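Local coordinates for protein T cell receptor mu chain (Monodelphis domestica, PDB 7L15) that forms one chain of the marsupial gamma mu T cell receptor, probably contributing an immunoglobulin variable domain to antigen recognition at the T cell surface, at residues T25-A28 with G29-L32; A72-G75 with R76-S79. All coordinates share one frame; numbering follows the deposited sequence.

Contact 1: T25-A28 with G29-L32; sequences TYQA and GKTL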
# COMPACT_ATOMS: atom_id res chain seq x y z
N THR A 25 7.55 -4.97 15.92
CA THR A 25 8.37 -5.49 14.83
C THR A 25 8.64 -6.97 15.07
O THR A 25 9.08 -7.35 16.16
CB THR A 25 9.68 -4.73 14.72
OG1 THR A 25 9.37 -3.37 14.44
CG2 THR A 25 10.55 -5.28 13.57
N TYR A 26 8.31 -7.79 14.09
CA TYR A 26 8.44 -9.23 14.19
C TYR A 26 9.41 -9.73 13.12
O TYR A 26 9.58 -9.10 12.07
CB TYR A 26 7.09 -9.93 14.03
CG TYR A 26 6.15 -9.75 15.22
CD1 TYR A 26 5.42 -8.56 15.39
CD2 TYR A 26 5.96 -10.77 16.14
CE1 TYR A 26 4.56 -8.39 16.47
CE2 TYR A 26 5.11 -10.61 17.22
CZ TYR A 26 4.41 -9.42 17.38
OH TYR A 26 3.57 -9.29 18.46
N GLN A 27 10.03 -10.86 13.39
CA GLN A 27 10.86 -11.53 12.40
C GLN A 27 10.00 -12.51 11.62
O GLN A 27 9.13 -13.18 12.20
CB GLN A 27 12.02 -12.28 13.07
CG GLN A 27 12.97 -11.39 13.85
CD GLN A 27 14.02 -12.19 14.61
OE1 GLN A 27 14.13 -13.41 14.45
NE2 GLN A 27 14.77 -11.50 15.45
N ALA A 28 10.26 -12.59 10.32
CA ALA A 28 9.61 -13.58 9.48
C ALA A 28 9.78 -14.98 10.06
O ALA A 28 10.81 -15.31 10.64
CB ALA A 28 10.18 -13.51 8.05
N GLY A 29 8.74 -15.80 9.89
CA GLY A 29 8.69 -17.11 10.50
C GLY A 29 8.11 -17.15 11.89
O GLY A 29 7.68 -18.21 12.35
N LYS A 30 8.07 -16.01 12.58
CA LYS A 30 7.52 -16.01 13.93
C LYS A 30 6.00 -16.01 13.90
O LYS A 30 5.35 -15.85 12.86
CB LYS A 30 8.03 -14.81 14.73
CG LYS A 30 9.53 -14.84 15.03
CD LYS A 30 9.85 -15.78 16.16
CE LYS A 30 11.16 -15.39 16.82
NZ LYS A 30 12.00 -16.59 17.01
N THR A 31 5.41 -16.19 15.08
CA THR A 31 3.97 -16.20 15.23
C THR A 31 3.50 -14.85 15.75
O THR A 31 4.05 -14.32 16.71
CB THR A 31 3.55 -17.33 16.17
OG1 THR A 31 3.81 -18.59 15.52
CG2 THR A 31 2.04 -17.23 16.51
N LEU A 32 2.49 -14.30 15.10
CA LEU A 32 1.86 -13.08 15.56
C LEU A 32 0.76 -13.44 16.56
O LEU A 32 -0.07 -14.30 16.28
CB LEU A 32 1.28 -12.31 14.37
CG LEU A 32 0.61 -10.98 14.70
CD1 LEU A 32 1.64 -10.03 15.29
CD2 LEU A 32 -0.03 -10.40 13.46
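Gln27 and Lys30 are joined across a type II beta turn by which the end of strand 17-27 leads into strand 32-39. Lys30 N donates to Gln27 O at 3.0 Å (N-H...O 155°). Gly29 takes the third position with a positive phi of 88°, as is usual for glycine in a type II turn. Next to the turn the main contact is made by Tyr26 and Leu32, whose side chains cross at about a right angle. Leu32 CG stands opposite its own backbone nitrogen (chi1 -178°), which carries CD1 over one face of the Tyr26 ring in a CH-pi contact, 3.8 Å from the ring centroid and offset toward the rim. The nearest ring atom is Tyr26 CZ, 3.5 Å from Leu32 CD1, so the methyl sits toward the hydroxyl end of the ring. Thr31 O approaches the same ring obliquely, 3.9 Å from Tyr26 CE2. On the turn itself, the start of the Lys30 side chain lies against the Gln27 backbone, with Lys30 CG 3.3 Å from Gln27 O. Leu95 touches both Tyr26 and Leu32 from a neighbouring loop. The phenol hydroxyl is hydrogen-bonded to Gly22 O, so one side chain combines a polar tether at its tip with an apolar face. Chemically, the turn itself is closed by one backbone bond between the two segments, and the methyl-ring contact packs beside it, while the tyrosine oxygen keeps a polar partner within its own strand.

Contact 2: A72-G75 with R76-S79; sequences ATEG and RITS
Glu74 and Arg76 reach each other through different choices at chi1: the glutamate CG stands beside its backbone nitrogen (-55°), whereas the arginine CG lies between nitrogen and carbonyl carbon (66°). Both chains then run extended, side by side and pointing the same way. Arg76 NE donates to Glu74 OE1 at 2.7 Å in a nearly straight bond that forms part of a salt bridge. The oxygen lies in the guanidinium plane, at its edge, but is itself met from above the carboxylate plane, the two groups being turned 46° apart. Asp99 pairs with NH2 and Glu93 O accepts from NH1, so each nitrogen of the guanidinium has a partner and its rotation is probably well fixed. Beside this ionic pair, Ile77 CD1 packs on Thr73 CG2 at 3.6 Å, and Ala72 CB rests 3.3 Å from Ile77 O. Ile77 is buried, its side chain also touching Leu90, Ile92 and Thr63. The backbone bond from Ile77 N to Glu74 O, 3.1 Å long, closes a type I beta turn. An arginine at the start of this strand, bridged to an aspartate ahead of strand 101-109, is characteristic of the immunoglobulin V-set fold.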
# COMPACT_ATOMS: atom_id res chain seq x y z
N ALA A 72 -11.60 -18.47 8.94
CA ALA A 72 -10.42 -17.67 8.64
C ALA A 72 -10.09 -17.80 7.17
O ALA A 72 -10.59 -18.67 6.46
CB ALA A 72 -9.21 -18.07 9.50
N THR A 73 -9.23 -16.89 6.73
CA THR A 73 -8.85 -16.80 5.33
C THR A 73 -7.77 -17.82 4.97
O THR A 73 -7.71 -18.25 3.82
CB THR A 73 -8.42 -15.34 5.07
OG1 THR A 73 -8.56 -15.01 3.69
CG2 THR A 73 -7.01 -15.11 5.53
N GLU A 74 -6.95 -18.24 5.94
CA GLU A 74 -5.86 -19.19 5.70
C GLU A 74 -5.70 -20.10 6.92
O GLU A 74 -6.04 -19.72 8.04
CB GLU A 74 -4.51 -18.49 5.47
CG GLU A 74 -4.43 -17.46 4.36
CD GLU A 74 -3.03 -16.83 4.31
OE1 GLU A 74 -2.05 -17.55 4.56
OE2 GLU A 74 -2.92 -15.61 4.06
N GLY A 75 -5.11 -21.28 6.70
CA GLY A 75 -4.88 -22.20 7.80
C GLY A 75 -4.01 -21.63 8.92
O GLY A 75 -4.25 -21.91 10.10
N ARG A 76 -2.99 -20.86 8.56
CA ARG A 76 -2.06 -20.33 9.56
C ARG A 76 -2.68 -19.20 10.42
O ARG A 76 -2.03 -18.77 11.39
CB ARG A 76 -0.78 -19.84 8.87
CG ARG A 76 -0.97 -18.65 7.94
CD ARG A 76 0.25 -18.36 7.03
NE ARG A 76 -0.05 -17.14 6.28
CZ ARG A 76 0.42 -15.93 6.56
NH1 ARG A 76 1.27 -15.74 7.56
NH2 ARG A 76 0.03 -14.90 5.81
N ILE A 77 -3.90 -18.76 10.14
CA ILE A 77 -4.58 -17.66 10.83
C ILE A 77 -5.73 -18.20 11.67
O ILE A 77 -6.56 -18.96 11.16
CB ILE A 77 -5.12 -16.64 9.81
CG1 ILE A 77 -3.97 -16.07 8.96
CG2 ILE A 77 -5.97 -15.54 10.52
CD1 ILE A 77 -4.39 -14.96 8.02
N THR A 78 -5.79 -17.81 12.94
CA THR A 78 -6.90 -18.23 13.80
C THR A 78 -7.22 -17.12 14.80
O THR A 78 -6.42 -16.21 15.05
CB THR A 78 -6.62 -19.54 14.57
OG1 THR A 78 -5.40 -19.41 15.30
CG2 THR A 78 -6.49 -20.76 13.63
N SER A 79 -8.41 -17.21 15.39
CA SER A 79 -8.81 -16.29 16.44
C SER A 79 -9.49 -17.08 17.55
O SER A 79 -9.90 -18.21 17.36
CB SER A 79 -9.73 -15.19 15.89
OG SER A 79 -10.81 -15.77 15.20

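From the N terminus, strand 17-27 runs into contact 1, which closes the short connection to strand 32-39. The chain then passes through strands 48-53, 60-65 and 70-72 before contact 2 closes the turn into strand 77-82. The two contacts therefore follow in series, neither nested nor crossed, and they do not touch: their centres are 16 Å apart and their nearest atoms about 7 Å. Their common neighbour is the strand 87-92 region, which pairs with both 32-39 and 77-82. Ile92 meets Leu32 as well as Arg76 and Ile77, and Glu93 touches Thr31 while bonding Arg76. Both turns thus border one sheet of the V-set domain.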